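Local coordinates for protein putative fructosamine-3-kinase (Thermobifida fusca YX, PDB 3F7W) that probably acts as a kinase of the fructosamine kinase family, which has a protein-kinase-like fold, although its own substrate is not established, at residues G161-G166 and A273-L278; R169-V174 and D280-A285; D184-A189 and G216-A221; R190-L195 and I210-H215. All blocks are in the same frame, centred on the assembly; numbering follows the deposited sequence.

Contact 1. Residues G161-G166 and A273-L278; sequences GALTPG and AYRTTL
Leu-163 and Leu-278 make the apolar part of this contact, their side chains crossing at about a right angle. Leu-278 CD2 reaches both methyls of Leu-163, lying 3.6 Å from Leu-163 CD2 and 3.7 Å from Leu-163 CD1. Leu-264 of helix 251-270 packs on both leucines. Leu-154 and Ala-157 of helix 141-159 pack on Leu-163 as well.

The second kind of contact uses the aliphatic stem of Arg-275. With CG anti to the backbone N (chi1 178°), Arg-275 sets CG 3.9 Å from Leu-163 CD2. The chain stays extended as far as NE, and Arg-275 CD passes 3.6 Å from Ala-162 O. No hydrogen bond joins the two segments.

The polar end of Arg-275 is held from just outside them: NE forms a salt bridge with Asp-167 OD2. The same carboxylate oxygen accepts from Thr-164 N.

Thr-164 is the N-cap of helix 165-176, and its side chain caps a backbone N in the first turn. With the bond from Thr-164 N to Asp-167, this is consistent with a capping box. Gly-161, with positive phi, closes the preceding helix in a Schellman motif. The arrangement is a tight helix-to-helix turn packed against the start of helix 275-286.

Contact 2. Residues R169-V174 and D280-A285; sequences RLVEKV and DTARAA
Leu-170 meets Ala-282 with CG set anti to the backbone N (chi1 166°), which places its branch over the alanine methyl. Val-174 has CG1 anti to the backbone N (chi1 177°) and CG2 beside it. Both methyls of Val-174 are used in the contact. This is helix-helix packing in the helical part of a protein-kinase-like fold. The segments of helices 165-176 and 275-286 run in roughly the same direction, 31° apart, with axes 9.2 Å from each other at closest approach. On helix 275-286 the small side chains of Ala-282 and Ala-285 face the branched side chains of Leu-170 and Val-174.

Ala-282 CB lies 3.7 Å from Leu-170 CG, with Leu-170 CD2 equally near. Val-171 CG2 is a looser neighbour of the same methyl. Leu-170 CD2 also touches Arg-283 CG at 4.0 Å, the two side chains crossing at about a right angle. Val-279 and Leu-286 add further apolar contacts to Leu-170. An alanine in place of Leu-170 would probably open a gap beside the Ala-282 methyl and take away the methyl that touches Arg-283 CG.

Other faces of the pair are covered by helix 141-159, at Val-171, and by helix 251-270, at Val-174 and Thr-281. One turn on from Leu-170, Val-174 CG1 is 4.3 Å from Ala-285 CB, while Val-174 CG2 rests 3.7 Å from the backbone oxygen Ala-282 O.

Contact 3. Residues D184-A189 and G216-A221; sequences DPEPPA and GGHREA. With EDO (1,2-ethanediol), chain I.
Ala-189 and Gly-217 form a short antiparallel bridge, and beside it Glu-186 pairs with Arg-219 at the start of helix 219-229. The bridge is a hydrogen-bonded pair: Ala-189 N donates to Gly-217 O at 2.8 Å, and Gly-217 N returns a bond to Ala-189 O at 3.0 Å. Gly-216 CA adds a CA-H...O contact to Ala-189 O.

In the salt bridge, Arg-219 NE donates to Glu-186 OE2 over 2.9 Å. The carboxylate is met on its syn side, and OE2 lies nearly in the guanidinium plane. The hydrogen bond is bent, with an N-H...O angle of 141°. Nearer the backbone, Arg-219 CB packs 3.6 Å from Ala-189 CB. Glu-186 also passes the His-218 ring, its OE2 3.6 Å from His-218 CE1.

His-218 is the N-cap of the helix. Its ND1 accepts from Glu-220 N, with the donor close to the ring plane. The like charges of Glu-186 and Glu-220 are linked by a water that donates to Glu-186 OE1 and Glu-220 OE2. A 1,2-ethanediol, probably from the crystallisation liquor, donates from O2 to Pro-187 O and from O1 to Pro-188 O.

Around the contact, the Arg-219 guanidinium also binds Ala-245 O, Pro-246 O and Tyr-241 OH, and Glu-220 pairs with Arg-254 of helix 251-270. His-113 of helix 99-114 packs on Ala-189, just where strand 189-191 begins.

Contact 4. Residues R190-L195 and I210-H215; sequences RIHGDL and IDPAAH
His-192 and Ile-210 join what are probably two active-site segments of the protein-kinase-like fold: the His-Gly-Asp-Leu stretch fits the catalytic-loop pattern of the family, and Ile-Asp-Pro probably corresponds to the DFG segment. His-192 NE2 donates to Ile-210 O at 2.7 Å. The oxygen lies in the ring plane, whereas the donor stands above the carbonyl plane. His-192 ND1 accepts from Asp-194 N. The ring is sandwiched, with Pro-212 CA over one face, 3.7 Å from its centroid, and Leu-195 CD1 over the other. An alanine in place of His-192 would probably leave Ile-210 O and Asp-194 N without these mates and open a gap between Pro-212 and Leu-195.

The backbones add further bonds. Ala-213 N donates to His-192 O at 2.8 Å, and Ile-191 and His-215 form an antiparallel hydrogen-bonded pair. Ile-191 CG1 sits over the His-215 ring, 4.1 Å from its centroid, in a CH-pi contact. His-215 ND1 is tied to Ala-213 O at 2.8 Å. Gly-193 has positive phi, and a CB there would clash with Ala-213 O. A water bridges Asp-194 OD2 and Asp-211 O.

Asp-211 forms a salt bridge with Lys-45 of strand 41-46. Helix 57-68 packs on Pro-212. Helix 219-229 lies against Ile-191, and its Asp-222 accepts from the backbone N of both His-192 and Gly-193.

Past the N-terminal sheet, the chain meets the first segments of contacts 1, 2, 3 and 4 in that order, from 161-166 to 190-195. It then turns through strands 200-203 and 206-209. Contact 4 closes this short loop when 210-215 returns, and contact 3 closes a slightly wider one around it with 216-221. The two touch through Ile-191, which packs against Gly-217 and the start of helix 219-229. Contacts 1 and 2 close much longer loops that enclose both. Their segments alternate, so they cross, and they tie helix 165-176 with the turn before it to helix 275-286. Contact 4 is near the chain's centre; the centres of contacts 1 and 2 are about 22 and 23 Å from it.

Contact 1. Residues G161-G166 and A273-L278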
loop_
_atom_site.group_PDB
_atom_site.type_symbol
_atom_site.label_atom_id
_atom_site.label_comp_id
_atom_site.label_asym_id
_atom_site.label_seq_id
_atom_site.Cartn_x
_atom_site.Cartn_y
_atom_site.Cartn_z
ATOM N N GLY A 161 16.332 3.627 18.575
ATOM C CA GLY A 161 16.016 4.305 19.818
ATOM C C GLY A 161 14.730 5.099 19.769
ATOM O O GLY A 161 14.501 5.934 20.653
ATOM N N ALA A 162 13.871 4.813 18.786
ATOM C CA ALA A 162 12.563 5.445 18.668
ATOM C C ALA A 162 11.548 4.797 19.597
ATOM O O ALA A 162 10.544 5.418 19.957
ATOM C CB ALA A 162 12.061 5.383 17.226
ATOM N N LEU A 163 11.812 3.553 19.984
ATOM C CA LEU A 163 10.938 2.816 20.888
ATOM C C LEU A 163 11.762 2.325 22.077
ATOM O O LEU A 163 12.924 1.941 21.916
ATOM C CB LEU A 163 10.282 1.634 20.178
ATOM C CG LEU A 163 9.298 1.914 19.037
ATOM C CD1 LEU A 163 8.764 0.617 18.458
ATOM C CD2 LEU A 163 8.152 2.832 19.502
ATOM N N THR A 164 11.146 2.333 23.260
ATOM C CA THR A 164 11.810 1.911 24.507
ATOM C C THR A 164 11.661 0.404 24.702
ATOM O O THR A 164 10.806 -0.224 24.069
ATOM C CB THR A 164 11.165 2.573 25.738
ATOM O OG1 THR A 164 9.795 2.156 25.828
ATOM C CG2 THR A 164 11.233 4.100 25.649
ATOM N N PRO A 165 12.459 -0.186 25.604
ATOM C CA PRO A 165 12.251 -1.611 25.902
ATOM C C PRO A 165 10.818 -1.961 26.382
ATOM O O PRO A 165 10.304 -3.036 26.069
ATOM C CB PRO A 165 13.296 -1.895 26.980
ATOM C CG PRO A 165 14.349 -0.829 26.779
ATOM C CD PRO A 165 13.591 0.379 26.363
ATOM N N GLY A 166 10.185 -1.037 27.094
ATOM C CA GLY A 166 8.785 -1.172 27.526
ATOM C C GLY A 166 7.802 -1.143 26.365
ATOM O O GLY A 166 6.847 -1.911 26.341
ATOM N N ALA A 273 7.181 11.060 16.147
ATOM C CA ALA A 273 5.828 11.621 15.984
ATOM C C ALA A 273 4.728 10.581 16.201
ATOM O O ALA A 273 3.687 10.874 16.797
ATOM C CB ALA A 273 5.670 12.261 14.596
ATOM N N TYR A 274 5.004 9.359 15.756
ATOM C CA TYR A 274 4.032 8.283 15.727
ATOM C C TYR A 274 4.155 7.301 16.876
ATOM O O TYR A 274 3.385 6.363 16.936
ATOM C CB TYR A 274 4.217 7.494 14.433
ATOM C CG TYR A 274 4.148 8.378 13.231
ATOM C CD1 TYR A 274 2.908 8.637 12.633
ATOM C CD2 TYR A 274 5.295 9.028 12.733
ATOM C CE1 TYR A 274 2.797 9.467 11.543
ATOM C CE2 TYR A 274 5.182 9.882 11.624
ATOM C CZ TYR A 274 3.927 10.078 11.031
ATOM O OH TYR A 274 3.766 10.916 9.955
ATOM N N ARG A 275 5.109 7.511 17.772
ATOM C CA ARG A 275 5.284 6.611 18.908
ATOM C C ARG A 275 4.051 6.502 19.793
ATOM O O ARG A 275 3.601 5.393 20.102
ATOM C CB ARG A 275 6.490 7.022 19.757
ATOM C CG ARG A 275 6.672 6.138 20.990
ATOM C CD ARG A 275 7.748 6.622 21.933
ATOM N NE ARG A 275 7.714 5.837 23.165
ATOM C CZ ARG A 275 6.926 6.093 24.210
ATOM N NH1 ARG A 275 6.117 7.145 24.221
ATOM N NH2 ARG A 275 6.954 5.291 25.262
ATOM N N THR A 276 3.516 7.629 20.258
ATOM C CA THR A 276 2.390 7.526 21.186
ATOM C C THR A 276 1.183 6.828 20.517
ATOM O O THR A 276 0.491 6.031 21.156
ATOM C CB THR A 276 1.999 8.878 21.832
ATOM O OG1 THR A 276 1.582 9.782 20.813
ATOM C CG2 THR A 276 3.187 9.469 22.573
ATOM N N THR A 277 0.966 7.076 19.233
ATOM C CA THR A 277 -0.144 6.402 18.527
ATOM C C THR A 277 0.109 4.884 18.483
ATOM O O THR A 277 -0.796 4.067 18.710
ATOM C CB THR A 277 -0.325 6.920 17.101
ATOM O OG1 THR A 277 -0.507 8.341 17.126
ATOM C CG2 THR A 277 -1.547 6.250 16.435
ATOM N N LEU A 278 1.344 4.513 18.186
ATOM C CA LEU A 278 1.716 3.094 18.222
ATOM C C LEU A 278 1.397 2.489 19.591
ATOM O O LEU A 278 0.756 1.436 19.682
ATOM C CB LEU A 278 3.203 2.926 17.882
ATOM C CG LEU A 278 3.721 1.491 18.019
ATOM C CD1 LEU A 278 2.997 0.532 17.083
ATOM C CD2 LEU A 278 5.217 1.454 17.831
#

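Contact 2. Residues R169-V174 and D280-A285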
loop_
_atom_site.group_PDB
_atom_site.type_symbol
_atom_site.label_atom_id
_atom_site.label_comp_id
_atom_site.label_asym_id
_atom_site.label_seq_id
_atom_site.Cartn_x
_atom_site.Cartn_y
_atom_site.Cartn_z
ATOM N N ARG A 169 8.226 -4.543 24.713
ATOM C CA ARG A 169 7.501 -5.538 25.495
ATOM C C ARG A 169 5.986 -5.453 25.302
ATOM O O ARG A 169 5.317 -6.492 25.215
ATOM C CB ARG A 169 7.879 -5.444 26.958
ATOM C CG ARG A 169 9.157 -6.224 27.275
ATOM C CD ARG A 169 9.407 -6.378 28.789
ATOM N NE ARG A 169 9.559 -5.088 29.468
ATOM C CZ ARG A 169 10.689 -4.377 29.540
ATOM N NH1 ARG A 169 11.820 -4.808 28.974
ATOM N NH2 ARG A 169 10.681 -3.216 30.185
ATOM N N LEU A 170 5.457 -4.228 25.212
ATOM C CA LEU A 170 4.029 -4.016 24.951
ATOM C C LEU A 170 3.615 -4.624 23.613
ATOM O O LEU A 170 2.603 -5.333 23.524
ATOM C CB LEU A 170 3.674 -2.518 24.990
ATOM C CG LEU A 170 2.303 -2.131 24.421
ATOM C CD1 LEU A 170 1.156 -2.896 25.132
ATOM C CD2 LEU A 170 2.088 -0.613 24.462
ATOM N N VAL A 171 4.390 -4.374 22.560
ATOM C CA VAL A 171 4.050 -4.954 21.258
ATOM C C VAL A 171 4.208 -6.480 21.306
ATOM O O VAL A 171 3.435 -7.214 20.689
ATOM C CB VAL A 171 4.858 -4.324 20.087
ATOM C CG1 VAL A 171 4.569 -5.070 18.752
ATOM C CG2 VAL A 171 4.523 -2.847 19.969
ATOM N N GLU A 172 5.190 -6.956 22.051
ATOM C CA GLU A 172 5.398 -8.405 22.183
ATOM C C GLU A 172 4.240 -9.108 22.907
ATOM O O GLU A 172 3.960 -10.264 22.620
ATOM C CB GLU A 172 6.725 -8.689 22.886
ATOM C CG GLU A 172 7.910 -8.436 21.982
ATOM C CD GLU A 172 9.252 -8.629 22.652
ATOM O OE1 GLU A 172 9.357 -8.430 23.878
ATOM O OE2 GLU A 172 10.218 -8.955 21.927
ATOM N N LYS A 173 3.582 -8.409 23.837
ATOM C CA LYS A 173 2.344 -8.908 24.465
ATOM C C LYS A 173 1.243 -9.171 23.442
ATOM O O LYS A 173 0.548 -10.192 23.511
ATOM C CB LYS A 173 1.820 -7.923 25.515
ATOM C CG LYS A 173 2.539 -8.000 26.818
ATOM C CD LYS A 173 1.963 -7.043 27.858
ATOM C CE LYS A 173 2.469 -7.405 29.256
ATOM N NZ LYS A 173 2.804 -6.189 30.026
ATOM N N VAL A 174 1.089 -8.264 22.473
ATOM C CA VAL A 174 0.098 -8.449 21.442
ATOM C C VAL A 174 0.422 -9.699 20.636
ATOM O O VAL A 174 -0.464 -10.513 20.373
ATOM C CB VAL A 174 0.016 -7.220 20.495
ATOM C CG1 VAL A 174 -0.997 -7.475 19.366
ATOM C CG2 VAL A 174 -0.352 -5.962 21.288
ATOM N N ASP A 280 -0.607 3.562 21.999
ATOM C CA ASP A 280 -2.040 3.593 22.285
ATOM C C ASP A 280 -2.762 2.477 21.523
ATOM O O ASP A 280 -3.692 1.857 22.039
ATOM C CB ASP A 280 -2.624 4.942 21.883
ATOM C CG ASP A 280 -2.183 6.090 22.801
ATOM O OD1 ASP A 280 -1.580 5.834 23.867
ATOM O OD2 ASP A 280 -2.427 7.257 22.425
ATOM N N THR A 281 -2.333 2.254 20.276
ATOM C CA THR A 281 -2.966 1.249 19.395
ATOM C C THR A 281 -2.667 -0.194 19.872
ATOM O O THR A 281 -3.539 -1.074 19.837
ATOM C CB THR A 281 -2.555 1.500 17.911
ATOM O OG1 THR A 281 -2.905 2.843 17.545
ATOM C CG2 THR A 281 -3.240 0.530 16.941
ATOM N N ALA A 282 -1.427 -0.425 20.308
ATOM C CA ALA A 282 -1.024 -1.688 20.912
ATOM C C ALA A 282 -1.862 -1.964 22.156
ATOM O O ALA A 282 -2.406 -3.053 22.315
ATOM C CB ALA A 282 0.465 -1.657 21.271
ATOM N N ARG A 283 -1.978 -0.972 23.042
ATOM C CA ARG A 283 -2.849 -1.120 24.210
ATOM C C ARG A 283 -4.290 -1.468 23.840
ATOM O O ARG A 283 -4.910 -2.336 24.461
ATOM C CB ARG A 283 -2.822 0.151 25.053
ATOM C CG ARG A 283 -1.563 0.248 25.848
ATOM C CD ARG A 283 -1.391 1.583 26.496
ATOM N NE ARG A 283 -0.264 1.498 27.411
ATOM C CZ ARG A 283 0.467 2.536 27.807
ATOM N NH1 ARG A 283 0.189 3.773 27.390
ATOM N NH2 ARG A 283 1.484 2.333 28.638
ATOM N N ALA A 284 -4.806 -0.780 22.825
ATOM C CA ALA A 284 -6.159 -1.012 22.338
ATOM C C ALA A 284 -6.335 -2.424 21.758
ATOM O O ALA A 284 -7.333 -3.094 22.033
ATOM C CB ALA A 284 -6.548 0.066 21.306
ATOM N N ALA A 285 -5.379 -2.862 20.942
ATOM C CA ALA A 285 -5.370 -4.230 20.430
ATOM C C ALA A 285 -5.423 -5.257 21.572
ATOM O O ALA A 285 -6.158 -6.251 21.513
ATOM C CB ALA A 285 -4.132 -4.468 19.556
#

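Contact 3. Residues D184-A189 and G216-A221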
loop_
_atom_site.group_PDB
_atom_site.type_symbol
_atom_site.label_atom_id
_atom_site.label_comp_id
_atom_site.label_asym_id
_atom_site.label_seq_id
_atom_site.Cartn_x
_atom_site.Cartn_y
_atom_site.Cartn_z
ATOM N N ASP A 184 -10.755 -15.445 13.020
ATOM C CA ASP A 184 -10.713 -16.754 12.380
ATOM C C ASP A 184 -9.987 -16.721 11.053
ATOM O O ASP A 184 -10.126 -15.746 10.304
ATOM C CB ASP A 184 -12.123 -17.294 12.152
ATOM C CG ASP A 184 -12.885 -17.504 13.450
ATOM O OD1 ASP A 184 -12.265 -17.771 14.501
ATOM O OD2 ASP A 184 -14.108 -17.375 13.411
ATOM N N PRO A 185 -9.257 -17.809 10.733
ATOM C CA PRO A 185 -8.583 -17.910 9.440
ATOM C C PRO A 185 -9.542 -17.654 8.293
ATOM O O PRO A 185 -10.684 -18.119 8.334
ATOM C CB PRO A 185 -8.085 -19.357 9.401
ATOM C CG PRO A 185 -8.036 -19.806 10.815
ATOM C CD PRO A 185 -9.042 -19.009 11.570
ATOM N N GLU A 186 -9.102 -16.848 7.334
ATOM C CA GLU A 186 -9.785 -16.685 6.056
ATOM C C GLU A 186 -8.741 -16.588 4.937
ATOM O O GLU A 186 -7.562 -16.335 5.206
ATOM C CB GLU A 186 -10.707 -15.457 6.084
ATOM C CG GLU A 186 -9.985 -14.133 6.288
ATOM C CD GLU A 186 -10.905 -12.930 6.213
ATOM O OE1 GLU A 186 -11.803 -12.798 7.089
ATOM O OE2 GLU A 186 -10.709 -12.120 5.275
ATOM N N PRO A 187 -9.156 -16.802 3.677
ATOM C CA PRO A 187 -8.142 -16.812 2.627
ATOM C C PRO A 187 -7.411 -15.477 2.467
ATOM O O PRO A 187 -7.997 -14.412 2.719
ATOM C CB PRO A 187 -8.942 -17.147 1.355
ATOM C CG PRO A 187 -10.237 -17.774 1.861
ATOM C CD PRO A 187 -10.504 -17.110 3.161
ATOM N N PRO A 188 -6.137 -15.533 2.054
ATOM C CA PRO A 188 -5.410 -14.297 1.769
ATOM C C PRO A 188 -6.094 -13.502 0.662
ATOM O O PRO A 188 -6.602 -14.085 -0.310
ATOM C CB PRO A 188 -4.025 -14.780 1.338
ATOM C CG PRO A 188 -4.071 -16.209 1.233
ATOM C CD PRO A 188 -5.317 -16.737 1.813
ATOM N N ALA A 189 -6.100 -12.174 0.835
ATOM C CA ALA A 189 -6.625 -11.229 -0.131
ATOM C C ALA A 189 -5.482 -10.601 -0.943
ATOM O O ALA A 189 -4.338 -10.577 -0.496
ATOM C CB ALA A 189 -7.399 -10.143 0.601
ATOM N N GLY A 216 -0.229 -10.723 -0.853
ATOM C CA GLY A 216 -1.256 -11.515 -0.188
ATOM C C GLY A 216 -1.256 -11.168 1.281
ATOM O O GLY A 216 -0.250 -11.352 1.966
ATOM N N GLY A 217 -2.381 -10.649 1.757
ATOM C CA GLY A 217 -2.477 -10.099 3.121
ATOM C C GLY A 217 -3.890 -10.275 3.618
ATOM O O GLY A 217 -4.751 -10.800 2.895
ATOM N N HIS A 218 -4.140 -9.846 4.846
ATOM C CA HIS A 218 -5.482 -9.833 5.358
ATOM C C HIS A 218 -6.183 -8.616 4.795
ATOM O O HIS A 218 -5.682 -7.504 4.898
ATOM C CB HIS A 218 -5.474 -9.799 6.889
ATOM C CG HIS A 218 -6.732 -10.305 7.497
ATOM N ND1 HIS A 218 -7.972 -9.765 7.208
ATOM C CD2 HIS A 218 -6.950 -11.329 8.354
ATOM C CE1 HIS A 218 -8.895 -10.417 7.897
ATOM N NE2 HIS A 218 -8.301 -11.364 8.607
ATOM N N ARG A 219 -7.354 -8.820 4.208
ATOM C CA ARG A 219 -8.088 -7.695 3.608
ATOM C C ARG A 219 -8.421 -6.595 4.625
ATOM O O ARG A 219 -8.511 -5.442 4.260
ATOM C CB ARG A 219 -9.343 -8.180 2.896
ATOM C CG ARG A 219 -10.401 -8.854 3.761
ATOM C CD ARG A 219 -11.199 -9.892 2.927
ATOM N NE ARG A 219 -12.373 -10.425 3.626
ATOM C CZ ARG A 219 -13.635 -10.014 3.461
ATOM N NH1 ARG A 219 -13.951 -9.031 2.642
ATOM N NH2 ARG A 219 -14.612 -10.590 4.161
ATOM N N GLU A 220 -8.590 -6.962 5.903
ATOM C CA GLU A 220 -8.798 -5.975 6.970
ATOM C C GLU A 220 -7.662 -4.955 7.067
ATOM O O GLU A 220 -7.899 -3.841 7.489
ATOM C CB GLU A 220 -9.079 -6.647 8.316
ATOM C CG GLU A 220 -10.486 -7.339 8.362
ATOM C CD GLU A 220 -10.767 -8.120 9.646
ATOM O OE1 GLU A 220 -10.234 -7.770 10.730
ATOM O OE2 GLU A 220 -11.556 -9.073 9.567
ATOM N N ALA A 221 -6.442 -5.325 6.639
ATOM C CA ALA A 221 -5.301 -4.415 6.642
ATOM C C ALA A 221 -5.607 -3.151 5.860
ATOM O O ALA A 221 -5.391 -2.044 6.345
ATOM C CB ALA A 221 -4.022 -5.106 6.076
HETATM C C1 EDO I . -10.671 -13.622 -0.276
HETATM O O1 EDO I . -9.398 -13.426 -0.889
HETATM C C2 EDO I . -10.776 -12.732 0.965
HETATM O O2 EDO I . -10.291 -13.392 2.142
HETATM O O HOH W 1 -7.851 -13.863 10.413
HETATM O O HOH W 2 -8.272 -11.734 4.126
HETATM O O HOH W 3 -12.927 -10.211 7.387
HETATM O O HOH W 4 -13.981 -13.152 5.529
#

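Contact 4. Residues R190-L195 and I210-H215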
loop_
_atom_site.group_PDB
_atom_site.type_symbol
_atom_site.label_atom_id
_atom_site.label_comp_id
_atom_site.label_asym_id
_atom_site.label_seq_id
_atom_site.Cartn_x
_atom_site.Cartn_y
_atom_site.Cartn_z
ATOM N N ARG A 190 -5.802 -10.107 -2.138
ATOM C CA ARG A 190 -4.876 -9.266 -2.885
ATOM C C ARG A 190 -5.000 -7.851 -2.345
ATOM O O ARG A 190 -5.918 -7.118 -2.710
ATOM C CB ARG A 190 -5.166 -9.266 -4.392
ATOM C CG ARG A 190 -5.012 -10.588 -5.031
ATOM C CD ARG A 190 -4.772 -10.497 -6.522
ATOM N NE ARG A 190 -4.873 -11.833 -7.017
ATOM C CZ ARG A 190 -4.439 -12.250 -8.187
ATOM N NH1 ARG A 190 -3.905 -11.405 -9.064
ATOM N NH2 ARG A 190 -4.602 -13.526 -8.489
ATOM N N ILE A 191 -4.087 -7.477 -1.474
ATOM C CA ILE A 191 -4.158 -6.166 -0.829
ATOM C C ILE A 191 -3.175 -5.170 -1.395
ATOM O O ILE A 191 -2.070 -5.533 -1.858
ATOM C CB ILE A 191 -4.039 -6.244 0.743
ATOM C CG1 ILE A 191 -2.623 -6.567 1.240
ATOM C CG2 ILE A 191 -5.114 -7.222 1.282
ATOM C CD1 ILE A 191 -2.411 -6.279 2.790
ATOM N N HIS A 192 -3.583 -3.905 -1.327
ATOM C CA HIS A 192 -2.766 -2.777 -1.749
ATOM C C HIS A 192 -1.481 -2.643 -0.870
ATOM O O HIS A 192 -0.382 -2.433 -1.385
ATOM C CB HIS A 192 -3.627 -1.510 -1.721
ATOM C CG HIS A 192 -2.890 -0.266 -2.083
ATOM N ND1 HIS A 192 -2.104 0.410 -1.175
ATOM C CD2 HIS A 192 -2.843 0.446 -3.235
ATOM C CE1 HIS A 192 -1.583 1.476 -1.765
ATOM N NE2 HIS A 192 -2.016 1.519 -3.015
ATOM N N GLY A 193 -1.645 -2.728 0.442
ATOM C CA GLY A 193 -0.536 -2.752 1.394
ATOM C C GLY A 193 -0.100 -1.417 1.974
ATOM O O GLY A 193 0.670 -1.396 2.927
ATOM N N ASP A 194 -0.557 -0.314 1.392
ATOM C CA ASP A 194 -0.294 1.037 1.898
ATOM C C ASP A 194 -1.458 1.982 1.588
ATOM O O ASP A 194 -1.278 3.108 1.056
ATOM C CB ASP A 194 1.014 1.570 1.315
ATOM C CG ASP A 194 1.564 2.770 2.078
ATOM O OD1 ASP A 194 1.293 2.927 3.295
ATOM O OD2 ASP A 194 2.289 3.556 1.438
ATOM N N LEU A 195 -2.675 1.537 1.929
ATOM C CA LEU A 195 -3.873 2.212 1.487
ATOM C C LEU A 195 -4.347 3.253 2.484
ATOM O O LEU A 195 -5.374 3.090 3.150
ATOM C CB LEU A 195 -4.987 1.193 1.180
ATOM C CG LEU A 195 -6.151 1.707 0.329
ATOM C CD1 LEU A 195 -5.644 2.055 -1.079
ATOM C CD2 LEU A 195 -7.347 0.678 0.325
ATOM N N ILE A 210 -2.907 4.225 -5.713
ATOM C CA ILE A 210 -1.539 4.413 -6.232
ATOM C C ILE A 210 -0.512 3.984 -5.191
ATOM O O ILE A 210 -0.849 3.748 -4.006
ATOM C CB ILE A 210 -1.289 5.866 -6.686
ATOM C CG1 ILE A 210 -1.500 6.843 -5.524
ATOM C CG2 ILE A 210 -2.132 6.232 -7.924
ATOM C CD1 ILE A 210 -0.873 8.244 -5.729
ATOM N N ASP A 211 0.739 3.843 -5.633
ATOM C CA ASP A 211 1.840 3.555 -4.751
ATOM C C ASP A 211 1.639 2.277 -3.892
ATOM O O ASP A 211 1.862 2.283 -2.686
ATOM C CB ASP A 211 2.128 4.780 -3.885
ATOM C CG ASP A 211 2.459 6.027 -4.708
ATOM O OD1 ASP A 211 2.941 5.918 -5.869
ATOM O OD2 ASP A 211 2.219 7.109 -4.166
ATOM N N PRO A 212 1.281 1.156 -4.520
ATOM C CA PRO A 212 1.029 -0.048 -3.741
ATOM C C PRO A 212 2.284 -0.693 -3.174
ATOM O O PRO A 212 3.393 -0.544 -3.722
ATOM C CB PRO A 212 0.433 -1.021 -4.782
ATOM C CG PRO A 212 1.112 -0.647 -6.039
ATOM C CD PRO A 212 1.121 0.891 -5.966
ATOM N N ALA A 213 2.102 -1.428 -2.073
ATOM C CA ALA A 213 3.103 -2.356 -1.537
ATOM C C ALA A 213 2.378 -3.728 -1.538
ATOM O O ALA A 213 2.073 -4.332 -0.504
ATOM C CB ALA A 213 3.561 -1.930 -0.125
ATOM N N ALA A 214 2.051 -4.190 -2.745
ATOM C CA ALA A 214 1.025 -5.196 -2.940
ATOM C C ALA A 214 1.503 -6.583 -2.507
ATOM O O ALA A 214 2.650 -6.974 -2.744
ATOM C CB ALA A 214 0.521 -5.221 -4.414
ATOM N N HIS A 215 0.600 -7.326 -1.865
ATOM C CA HIS A 215 0.890 -8.699 -1.499
ATOM C C HIS A 215 -0.364 -9.411 -1.066
ATOM O O HIS A 215 -1.433 -8.784 -0.943
ATOM C CB HIS A 215 1.954 -8.757 -0.374
ATOM C CG HIS A 215 1.580 -8.025 0.890
ATOM N ND1 HIS A 215 1.683 -6.658 1.002
ATOM C CD2 HIS A 215 1.129 -8.462 2.093
ATOM C CE1 HIS A 215 1.336 -6.280 2.219
ATOM N NE2 HIS A 215 1.006 -7.351 2.912
HETATM O O HOH W 5 3.539 3.126 -0.891
#